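Local coordinates for phosphotransferase (Brucella abortus, PDB 4QPK), which relays phosphoryl groups as a homodimeric histidine phosphotransferase in the phosphorelay that controls growth, division and intracellular survival of Brucella abortus, at residues F195-H199 with S200-P204; D80-A83 with L84-S87; I62-I65 with N66-L69. One frame throughout, in Å; residues are numbered along the deposited sequence.

In the fold
The chain order is contact 3, contact 2, contact 1. Contact 3 is on helix 43-74 and contact 2 on helix 78-102. These helices form the hairpin of the N-terminal dimerization and histidine phosphotransfer (DHp) domain, and both contacts meet the second subunit. Their centres are about 9 Å apart, and Ala81 CB lies 3.5 Å from Gly68 O. Contact 1 ends helix 193-199 in the C-terminal domain, which resembles the catalytic and ATP-binding domain of histidine kinases but lacks regions needed to bind ATP. Its centre is about 42 Å from that of contact 2 and about 38 Å from that of contact 3. So contacts 2 and 3 lie in the dimer-forming bundle, and contact 1 far from it.

Contact 1 (F195-H199 with S200-P204)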
loop_
_atom_site.group_PDB
_atom_site.type_symbol
_atom_site.label_atom_id
_atom_site.label_comp_id
_atom_site.label_asym_id
_atom_site.label_seq_id
_atom_site.Cartn_x
_atom_site.Cartn_y
_atom_site.Cartn_z
ATOM N N PHE B 195 2.689 -3.702 -21.049
ATOM C CA PHE B 195 2.221 -5.064 -20.870
ATOM C C PHE B 195 2.567 -5.902 -22.106
ATOM O O PHE B 195 3.053 -7.024 -21.982
ATOM C CB PHE B 195 0.711 -5.095 -20.607
ATOM C CG PHE B 195 0.179 -6.471 -20.347
ATOM C CD1 PHE B 195 0.411 -7.097 -19.133
ATOM C CD2 PHE B 195 -0.537 -7.154 -21.319
ATOM C CE1 PHE B 195 -0.061 -8.373 -18.887
ATOM C CE2 PHE B 195 -1.007 -8.430 -21.084
ATOM C CZ PHE B 195 -0.774 -9.043 -19.862
ATOM N N LEU B 196 2.312 -5.354 -23.289
ATOM C CA LEU B 196 2.583 -6.068 -24.538
ATOM C C LEU B 196 4.057 -6.463 -24.604
ATOM O O LEU B 196 4.397 -7.620 -24.859
ATOM C CB LEU B 196 2.195 -5.208 -25.741
ATOM C CG LEU B 196 2.212 -5.889 -27.113
ATOM C CD1 LEU B 196 1.204 -7.036 -27.182
ATOM C CD2 LEU B 196 1.941 -4.867 -28.204
ATOM N N GLU B 197 4.912 -5.486 -24.323
ATOM C CA GLU B 197 6.358 -5.667 -24.255
ATOM C C GLU B 197 6.794 -6.801 -23.326
ATOM O O GLU B 197 7.462 -7.746 -23.746
ATOM C CB GLU B 197 6.984 -4.351 -23.782
ATOM C CG GLU B 197 8.489 -4.331 -23.695
ATOM C CD GLU B 197 8.996 -2.988 -23.189
ATOM O OE1 GLU B 197 8.308 -2.375 -22.342
ATOM O OE2 GLU B 197 10.069 -2.540 -23.639
ATOM N N LEU B 198 6.401 -6.709 -22.059
ATOM C CA LEU B 198 6.778 -7.712 -21.072
ATOM C C LEU B 198 6.188 -9.089 -21.384
ATOM O O LEU B 198 6.855 -10.113 -21.231
ATOM C CB LEU B 198 6.344 -7.261 -19.680
ATOM C CG LEU B 198 7.064 -6.012 -19.189
ATOM C CD1 LEU B 198 6.400 -5.468 -17.926
ATOM C CD2 LEU B 198 8.535 -6.335 -18.951
ATOM N N HIS B 199 4.937 -9.098 -21.831
ATOM C CA HIS B 199 4.233 -10.345 -22.129
ATOM C C HIS B 199 4.897 -11.072 -23.302
ATOM O O HIS B 199 4.903 -12.300 -23.365
ATOM C CB HIS B 199 2.759 -10.064 -22.432
ATOM C CG HIS B 199 1.971 -11.285 -22.790
ATOM N ND1 HIS B 199 1.634 -11.588 -24.092
ATOM C CD2 HIS B 199 1.433 -12.265 -22.024
ATOM C CE1 HIS B 199 0.937 -12.711 -24.115
ATOM N NE2 HIS B 199 0.797 -13.138 -22.874
ATOM N N SER B 200 5.482 -10.306 -24.213
ATOM C CA SER B 200 6.154 -10.902 -25.356
ATOM C C SER B 200 7.513 -11.487 -24.985
ATOM O O SER B 200 8.118 -12.190 -25.787
ATOM C CB SER B 200 6.318 -9.878 -26.477
ATOM O OG SER B 200 7.292 -8.903 -26.143
ATOM N N GLY B 201 7.981 -11.225 -23.766
ATOM C CA GLY B 201 9.251 -11.765 -23.312
ATOM C C GLY B 201 10.417 -10.816 -23.545
ATOM O O GLY B 201 11.584 -11.216 -23.482
ATOM N N ALA B 202 10.100 -9.551 -23.789
ATOM C CA ALA B 202 11.124 -8.536 -24.027
ATOM C C ALA B 202 11.463 -7.777 -22.755
ATOM O O ALA B 202 10.569 -7.398 -21.999
ATOM C CB ALA B 202 10.676 -7.581 -25.092
ATOM N N ALA B 203 12.754 -7.578 -22.508
ATOM C CA ALA B 203 13.179 -6.753 -21.382
ATOM C C ALA B 203 12.744 -5.316 -21.655
ATOM O O ALA B 203 12.814 -4.857 -22.791
ATOM C CB ALA B 203 14.681 -6.844 -21.186
ATOM N N PRO B 204 12.288 -4.598 -20.617
ATOM C CA PRO B 204 11.788 -3.237 -20.837
ATOM C C PRO B 204 12.906 -2.277 -21.219
ATOM O O PRO B 204 14.050 -2.476 -20.823
ATOM C CB PRO B 204 11.181 -2.865 -19.482
ATOM C CG PRO B 204 11.959 -3.671 -18.502
ATOM C CD PRO B 204 12.248 -4.977 -19.193
#
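With chi1 at 72°, Ser200 holds OG between its own backbone N and carbonyl carbon, from where the hydroxyl turns back to the helix and donates to Glu197 O at 2.7 Å. Glu197 takes the other course. Its CG is opposite the backbone N (chi1 -178°), and the extended chain runs past Ala202 to Pro204. There OE2 stops 3.4 Å from Pro204 CA, and the two side chains cross at about a right angle. The same OE2 accepts a weak hydrogen bond from Glu205 N.

The carbonyl of Glu197 is the hub of the turn. Ala202 N reaches its O at 3.2 Å from the face opposite to Ser200 OG, and Ser200 N adds a weak third bond. Ser200 N also bonds to Leu196 O at 3.0 Å, which completes the helical pattern. Gly201 N bonds to Leu198 O at 3.0 Å, but stands 64° out of that carbonyl plane.

The buried Leu198 puts CD2 4.0 Å from Pro204 CD. The helix itself rests on helix 213-225 through Leu198 and Phe195, which meet Leu219, and His199 NE2 bonds to Ile229 O. Gly201 has a positive phi and is the first residue to leave the helix. With the bonds Ala202 N to Glu197 O and Gly201 N to Leu198 O, this C-terminal cap is a Schellman motif.

Contact 2 (D80-A83 with L84-S87); sequences DAMA and LIKS
The flat carbonyl group of Ala81 has a side chain of the next turn on either side of its plane. Ile85 CG1 lies on one side, 3.4 Å from Ala81 O. Leu84 CB lies on the other, 3.5 Å from the same oxygen. Ile85 N donates to Ala81 O at 3.0 Å, arriving slightly on the Leu84 side. The polar oxygen is thus gripped by one N-H and flanked by aliphatic carbon.

Three further backbone bonds of the same kind join the turns: Leu84 N to Asp80 O, Lys86 N to Met82 O and Ser87 N to Ala83 O. Each links an N-H to the carbonyl four residues earlier and is fairly straight.

Met82 and Ile85 lie side by side and point the same way. Met82 CG is beside the backbone N (chi1 -67°), and the chain bends at chi2 and chi3, which turns SD and CE toward Ile85. SD then touches Ile85 CD1 at 4.0 Å, and CE stands 4.1 Å from the same methyl group.

Lys86 behaves differently. Its chain is fully extended and leads away from the preceding turn. NZ forms a salt bridge with Glu73 OE2 of the second subunit. Met82 packs on Leu72 and Ile85 on Leu69, in each case both in its own chain and in the second subunit. A helix that packs on its hairpin partner and on the other subunit at once is characteristic of the dimeric four-helix bundle of DHp domains.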
loop_
_atom_site.group_PDB
_atom_site.type_symbol
_atom_site.label_atom_id
_atom_site.label_comp_id
_atom_site.label_asym_id
_atom_site.label_seq_id
_atom_site.Cartn_x
_atom_site.Cartn_y
_atom_site.Cartn_z
ATOM N N ASP B 80 -22.369 21.399 -1.553
ATOM C CA ASP B 80 -21.437 20.947 -2.570
ATOM C C ASP B 80 -20.166 20.411 -1.930
ATOM O O ASP B 80 -19.628 19.392 -2.361
ATOM C CB ASP B 80 -21.061 22.069 -3.544
ATOM C CG ASP B 80 -22.203 22.476 -4.446
ATOM O OD1 ASP B 80 -23.202 21.732 -4.534
ATOM O OD2 ASP B 80 -22.069 23.526 -5.108
ATOM N N ALA B 81 -19.678 21.109 -0.911
ATOM C CA ALA B 81 -18.437 20.694 -0.256
ATOM C C ALA B 81 -18.613 19.320 0.397
ATOM O O ALA B 81 -17.762 18.442 0.253
ATOM C CB ALA B 81 -18.002 21.727 0.770
ATOM N N MET B 82 -19.736 19.118 1.076
ATOM C CA MET B 82 -19.962 17.834 1.725
ATOM C C MET B 82 -20.107 16.713 0.698
ATOM O O MET B 82 -19.609 15.599 0.898
ATOM C CB MET B 82 -21.199 17.891 2.611
ATOM C CG MET B 82 -21.017 18.821 3.807
ATOM S SD MET B 82 -19.476 18.604 4.728
ATOM C CE MET B 82 -19.452 16.832 5.034
ATOM N N ALA B 83 -20.782 17.007 -0.410
ATOM C CA ALA B 83 -20.955 15.996 -1.450
ATOM C C ALA B 83 -19.600 15.582 -2.020
ATOM O O ALA B 83 -19.368 14.399 -2.258
ATOM C CB ALA B 83 -21.871 16.505 -2.554
ATOM N N LEU B 84 -18.712 16.559 -2.220
ATOM C CA LEU B 84 -17.353 16.300 -2.687
ATOM C C LEU B 84 -16.575 15.417 -1.698
ATOM O O LEU B 84 -15.885 14.475 -2.090
ATOM C CB LEU B 84 -16.592 17.622 -2.894
ATOM C CG LEU B 84 -15.116 17.461 -3.288
ATOM C CD1 LEU B 84 -14.970 16.823 -4.674
ATOM C CD2 LEU B 84 -14.403 18.788 -3.227
ATOM N N ILE B 85 -16.683 15.734 -0.413
ATOM C CA ILE B 85 -15.988 14.955 0.608
ATOM C C ILE B 85 -16.511 13.520 0.563
ATOM O O ILE B 85 -15.732 12.558 0.595
ATOM C CB ILE B 85 -16.162 15.585 2.016
ATOM C CG1 ILE B 85 -15.383 16.908 2.110
ATOM C CG2 ILE B 85 -15.683 14.615 3.108
ATOM C CD1 ILE B 85 -15.790 17.775 3.330
ATOM N N LYS B 86 -17.823 13.377 0.420
ATOM C CA LYS B 86 -18.441 12.059 0.396
ATOM C C LYS B 86 -17.999 11.221 -0.805
ATOM O O LYS B 86 -17.620 10.057 -0.653
ATOM C CB LYS B 86 -19.973 12.202 0.399
ATOM C CG LYS B 86 -20.701 10.854 0.518
ATOM C CD LYS B 86 -22.211 11.019 0.540
ATOM C CE LYS B 86 -22.903 9.682 0.795
ATOM N NZ LYS B 86 -24.380 9.834 0.826
ATOM N N SER B 87 -18.038 11.794 -2.002
ATOM C CA SER B 87 -17.676 10.995 -3.166
ATOM C C SER B 87 -16.171 10.716 -3.209
ATOM O O SER B 87 -15.748 9.672 -3.704
ATOM C CB SER B 87 -18.150 11.667 -4.452
ATOM O OG SER B 87 -17.552 12.935 -4.626
#

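Contact 3 (I62-I65 with N66-L69). Unlike the reference sequence in segment 62-65: Ile62 (reference Val).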
loop_
_atom_site.group_PDB
_atom_site.type_symbol
_atom_site.label_atom_id
_atom_site.label_comp_id
_atom_site.label_asym_id
_atom_site.label_seq_id
_atom_site.Cartn_x
_atom_site.Cartn_y
_atom_site.Cartn_z
ATOM N N ILE B 62 -7.772 11.665 -1.805
ATOM C CA ILE B 62 -7.498 12.162 -0.457
ATOM C C ILE B 62 -7.243 13.684 -0.502
ATOM O O ILE B 62 -7.697 14.421 0.368
ATOM C CB ILE B 62 -6.327 11.388 0.187
ATOM C CG1 ILE B 62 -6.815 9.963 0.508
ATOM C CG2 ILE B 62 -5.856 12.084 1.467
ATOM C CD1 ILE B 62 -5.727 8.982 0.930
ATOM N N GLY B 63 -6.565 14.164 -1.540
ATOM C CA GLY B 63 -6.408 15.603 -1.691
ATOM C C GLY B 63 -7.743 16.321 -1.837
ATOM O O GLY B 63 -7.935 17.397 -1.272
ATOM N N ALA B 64 -8.668 15.726 -2.579
ATOM C CA ALA B 64 -9.987 16.346 -2.782
ATOM C C ALA B 64 -10.784 16.392 -1.486
ATOM O O ALA B 64 -11.592 17.299 -1.280
ATOM C CB ALA B 64 -10.782 15.618 -3.867
ATOM N N ILE B 65 -10.588 15.401 -0.613
ATOM C CA ILE B 65 -11.234 15.483 0.698
ATOM C C ILE B 65 -10.767 16.741 1.431
ATOM O O ILE B 65 -11.580 17.500 1.979
ATOM C CB ILE B 65 -10.917 14.236 1.549
ATOM C CG1 ILE B 65 -11.581 13.008 0.933
ATOM C CG2 ILE B 65 -11.349 14.462 3.007
ATOM C CD1 ILE B 65 -11.067 11.675 1.506
ATOM N N ASN B 66 -9.461 16.971 1.423
ATOM C CA ASN B 66 -8.901 18.157 2.057
ATOM C C ASN B 66 -9.403 19.442 1.377
ATOM O O ASN B 66 -9.727 20.422 2.051
ATOM C CB ASN B 66 -7.383 18.079 2.034
ATOM C CG ASN B 66 -6.839 17.049 3.016
ATOM O OD1 ASN B 66 -7.483 16.742 4.017
ATOM N ND2 ASN B 66 -5.670 16.496 2.718
ATOM N N ASN B 67 -9.510 19.420 0.050
ATOM C CA ASN B 67 -10.073 20.569 -0.686
ATOM C C ASN B 67 -11.510 20.865 -0.288
ATOM O O ASN B 67 -11.910 22.031 -0.164
ATOM C CB ASN B 67 -10.028 20.330 -2.208
ATOM C CG ASN B 67 -8.623 20.219 -2.754
ATOM O OD1 ASN B 67 -7.662 20.813 -2.232
ATOM N ND2 ASN B 67 -8.485 19.423 -3.797
ATOM N N GLY B 68 -12.298 19.803 -0.133
ATOM C CA GLY B 68 -13.689 19.923 0.277
ATOM C C GLY B 68 -13.793 20.573 1.637
ATOM O O GLY B 68 -14.649 21.440 1.864
ATOM N N LEU B 69 -12.918 20.163 2.554
ATOM C CA LEU B 69 -12.901 20.752 3.893
ATOM C C LEU B 69 -12.555 22.252 3.828
ATOM O O LEU B 69 -13.102 23.045 4.595
ATOM C CB LEU B 69 -11.916 20.016 4.815
ATOM C CG LEU B 69 -12.410 18.617 5.211
ATOM C CD1 LEU B 69 -11.331 17.785 5.902
ATOM C CD2 LEU B 69 -13.649 18.739 6.100
#
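Helix 43-74 is the first helix of the dimerization and histidine phosphotransfer (DHp) domain, and residues 62-69 make two of its turns, beyond His56, the residue that is phosphorylated in the relay. The side chains that carry this contact are Ile65, Asn66 and Leu69. Leu69 leans back on the preceding turn. A chi1 of -71° sets its CG opposite its own carbonyl carbon, and CG comes to 3.5 Å from Ile65 O. Its CD1 reaches Ile65 CG2 at 4.4 Å, a loose apolar touch along one flank of the helix.

Asn66 has a similar first torsion (chi1 -73°). This brings its amide back beside the carbonyl of Ile62, with CG 3.8 Å from Ile62 O. That oxygen is used by the backbone: Asn66 N donates to it at 3.3 Å, a long but straight bond. The amide finds its hydrogen bond across the dimer, from ND2 to Ser93 OG of the second subunit.

In the DHp fold this helix pairs with helix 78-102 of its own chain, and two such hairpins form a four-helix bundle. Ile65 serves both neighbours, since it packs on Ala89 of its own chain and on Ala89 of the second subunit. Gly68 faces the hairpin partner. With no side chain there, Leu84 CD2 comes to 3.8 Å from Gly68 CA and also meets Ala64 O.

The backbone keeps regular helical bonds through these turns. Gly68 N donates to Ala64 O at 2.8 Å. Asn67 N donates to Gly63 O at 2.9 Å. Leu69 N bonds to Ile65 O, the oxygen that the Leu69 side chain leans against.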